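Local coordinates for protein PatF (Prochloron didemni, PDB 4BG2) that is of unknown function but probably belongs to the prenyltransferase-like proteins of patellamide (cyanobactin) biosynthesis, at residues H110-I116 / E144-L149. Residues are numbered along the deposited sequence; the frame is centred on the assembly and turned at random.
Sequences HVNSRKI and EDTEEL
Lys115 reaches with its extended side chain to the turn that opens helix 147-157, and its ammonium group meets two acceptors there. Lys115 NZ lies 2.8 Å from Asp145 O, almost in line with that carbonyl (C=O...N angle 167°), and 3.2 Å from Glu148 OE2, a salt bridge made through the carboxylate's syn lone pair. Nearer the backbone, the lysine chain crosses Glu144 at about a right angle, Lys115 CG 3.8 Å from Glu144 CB, while Lys115 CB rests on Thr146 CG2. With an alanine in place of Lys115, Glu148 OE2 and Asp145 O would probably lose their shared donor, and the aliphatic part of Glu144 its packing partner. Leu149 fills the other half of the contact: Leu149 CD2 sits over one face of the His110 imidazole, offset toward the CG-ND1 side and 3.4 Å from the centroid, a CH-pi contact, and Leu149 CD1 packs 3.7 Å from Ile116 CG1. The contact joins the loop from helix 101-110 into strand 116-124 to the start of helix 147-157, on the helical side of an antiparallel beta-barrel ringed by helices, as in the ABBA prenyltransferase fold. Behind Lys115, Ser113 forms an ST turn: its OG, anti to the backbone N (chi1 179°), accepts from Lys115 N at 3.0 Å. His110 NE2 is hydrogen-bonded to Thr152 OG1, one turn further along Leu149's helix, and the ring of Phe106 meets the imidazole with the planes at about 55°. Beneath Leu149 and Thr146 lies Ile140 of strand 133-140.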
loop_
_atom_site.group_PDB
_atom_site.type_symbol
_atom_site.label_atom_id
_atom_site.label_comp_id
_atom_site.label_asym_id
_atom_site.label_seq_id
_atom_site.Cartn_x
_atom_site.Cartn_y
_atom_site.Cartn_z
ATOM N N HIS A 110 8.333 3.077 18.420
ATOM C CA HIS A 110 7.181 3.973 18.409
ATOM C C HIS A 110 5.900 3.370 18.923
ATOM O O HIS A 110 4.828 3.929 18.707
ATOM C CB HIS A 110 7.060 4.593 17.016
ATOM C CG HIS A 110 8.254 5.417 16.656
ATOM N ND1 HIS A 110 8.584 6.556 17.346
ATOM C CD2 HIS A 110 9.228 5.246 15.733
ATOM C CE1 HIS A 110 9.705 7.061 16.866
ATOM N NE2 HIS A 110 10.110 6.294 15.877
ATOM N N VAL A 111 6.017 2.276 19.667
ATOM C CA VAL A 111 4.862 1.617 20.274
ATOM C C VAL A 111 3.990 2.551 21.106
ATOM O O VAL A 111 2.787 2.477 21.022
ATOM C CB VAL A 111 5.265 0.385 21.144
ATOM C CG1 VAL A 111 6.108 0.788 22.346
ATOM C CG2 VAL A 111 4.021 -0.373 21.583
ATOM N N ASN A 112 4.595 3.430 21.901
ATOM C CA ASN A 112 3.831 4.386 22.698
ATOM C C ASN A 112 3.543 5.694 21.981
ATOM O O ASN A 112 3.077 6.631 22.609
ATOM C CB ASN A 112 4.579 4.707 23.989
ATOM C CG ASN A 112 4.773 3.486 24.856
ATOM O OD1 ASN A 112 3.827 2.739 25.130
ATOM N ND2 ASN A 112 6.012 3.269 25.292
ATOM N N SER A 113 3.825 5.784 20.680
ATOM C CA SER A 113 3.498 7.017 19.944
ATOM C C SER A 113 1.991 7.203 19.889
ATOM O O SER A 113 1.268 6.241 19.731
ATOM C CB SER A 113 4.031 6.993 18.523
ATOM O OG SER A 113 3.656 8.187 17.863
ATOM N N ARG A 114 1.547 8.451 20.035
ATOM C CA ARG A 114 0.141 8.839 19.865
ATOM C C ARG A 114 -0.082 9.513 18.506
ATOM O O ARG A 114 -1.122 10.119 18.275
ATOM C CB ARG A 114 -0.285 9.815 20.966
ATOM C CG ARG A 114 -0.077 9.301 22.383
ATOM C CD ARG A 114 -0.482 10.339 23.430
ATOM N NE ARG A 114 0.050 10.051 24.764
ATOM C CZ ARG A 114 -0.433 10.559 25.904
ATOM N NH1 ARG A 114 -1.462 11.404 25.905
ATOM N NH2 ARG A 114 0.127 10.220 27.059
ATOM N N LYS A 115 0.879 9.376 17.598
ATOM C CA LYS A 115 0.807 10.005 16.274
ATOM C C LYS A 115 0.608 9.028 15.127
ATOM O O LYS A 115 0.700 9.411 13.958
ATOM C CB LYS A 115 2.067 10.821 16.065
ATOM C CG LYS A 115 2.220 11.898 17.136
ATOM C CD LYS A 115 3.610 12.490 17.126
ATOM C CE LYS A 115 3.717 13.631 18.098
ATOM N NZ LYS A 115 4.928 14.406 17.744
ATOM N N ILE A 116 0.296 7.780 15.471
ATOM C CA ILE A 116 0.109 6.706 14.513
ATOM C C ILE A 116 -1.350 6.250 14.580
ATOM O O ILE A 116 -1.885 5.997 15.667
ATOM C CB ILE A 116 1.078 5.524 14.795
ATOM C CG1 ILE A 116 2.518 5.992 14.638
ATOM C CG2 ILE A 116 0.828 4.371 13.838
ATOM C CD1 ILE A 116 3.573 4.997 15.075
ATOM N N GLU A 144 -0.324 15.774 12.968
ATOM C CA GLU A 144 0.712 15.783 13.988
ATOM C C GLU A 144 2.047 16.137 13.335
ATOM O O GLU A 144 2.237 15.895 12.136
ATOM C CB GLU A 144 0.798 14.411 14.668
ATOM C CG GLU A 144 -0.478 13.965 15.365
ATOM C CD GLU A 144 -0.745 14.678 16.684
ATOM O OE1 GLU A 144 0.161 15.335 17.241
ATOM O OE2 GLU A 144 -1.886 14.589 17.177
ATOM N N ASP A 145 2.955 16.716 14.119
ATOM C CA ASP A 145 4.346 16.876 13.717
ATOM C C ASP A 145 5.003 15.519 13.942
ATOM O O ASP A 145 5.132 15.071 15.083
ATOM C CB ASP A 145 5.046 17.971 14.534
ATOM C CG ASP A 145 6.560 18.005 14.311
ATOM O OD1 ASP A 145 7.035 17.549 13.246
ATOM O OD2 ASP A 145 7.279 18.503 15.205
ATOM N N THR A 146 5.395 14.865 12.849
ATOM C CA THR A 146 5.794 13.473 12.899
ATOM C C THR A 146 7.213 13.253 12.393
ATOM O O THR A 146 7.563 12.154 11.955
ATOM C CB THR A 146 4.786 12.602 12.137
ATOM O OG1 THR A 146 4.629 13.089 10.797
ATOM C CG2 THR A 146 3.440 12.653 12.848
ATOM N N GLU A 147 8.041 14.288 12.529
ATOM C CA GLU A 147 9.469 14.199 12.229
ATOM C C GLU A 147 10.195 13.038 12.909
ATOM O O GLU A 147 11.023 12.394 12.256
ATOM C CB GLU A 147 10.198 15.500 12.565
ATOM C CG GLU A 147 10.231 16.458 11.394
ATOM C CD GLU A 147 11.300 17.516 11.511
ATOM O OE1 GLU A 147 12.461 17.151 11.754
ATOM O OE2 GLU A 147 10.987 18.710 11.339
ATOM N N GLU A 148 9.897 12.753 14.182
ATOM C CA GLU A 148 10.594 11.653 14.874
ATOM C C GLU A 148 10.297 10.265 14.273
ATOM O O GLU A 148 11.177 9.400 14.202
ATOM C CB GLU A 148 10.361 11.681 16.394
ATOM C CG GLU A 148 9.045 11.112 16.922
ATOM C CD GLU A 148 7.896 12.111 16.908
ATOM O OE1 GLU A 148 7.675 12.765 15.853
ATOM O OE2 GLU A 148 7.206 12.231 17.950
ATOM N N LEU A 149 9.065 10.055 13.809
ATOM C CA LEU A 149 8.710 8.807 13.125
ATOM C C LEU A 149 9.478 8.700 11.821
ATOM O O LEU A 149 10.045 7.656 11.506
ATOM C CB LEU A 149 7.206 8.750 12.825
ATOM C CG LEU A 149 6.242 8.873 14.000
ATOM C CD1 LEU A 149 4.805 8.656 13.567
ATOM C CD2 LEU A 149 6.627 7.880 15.080
#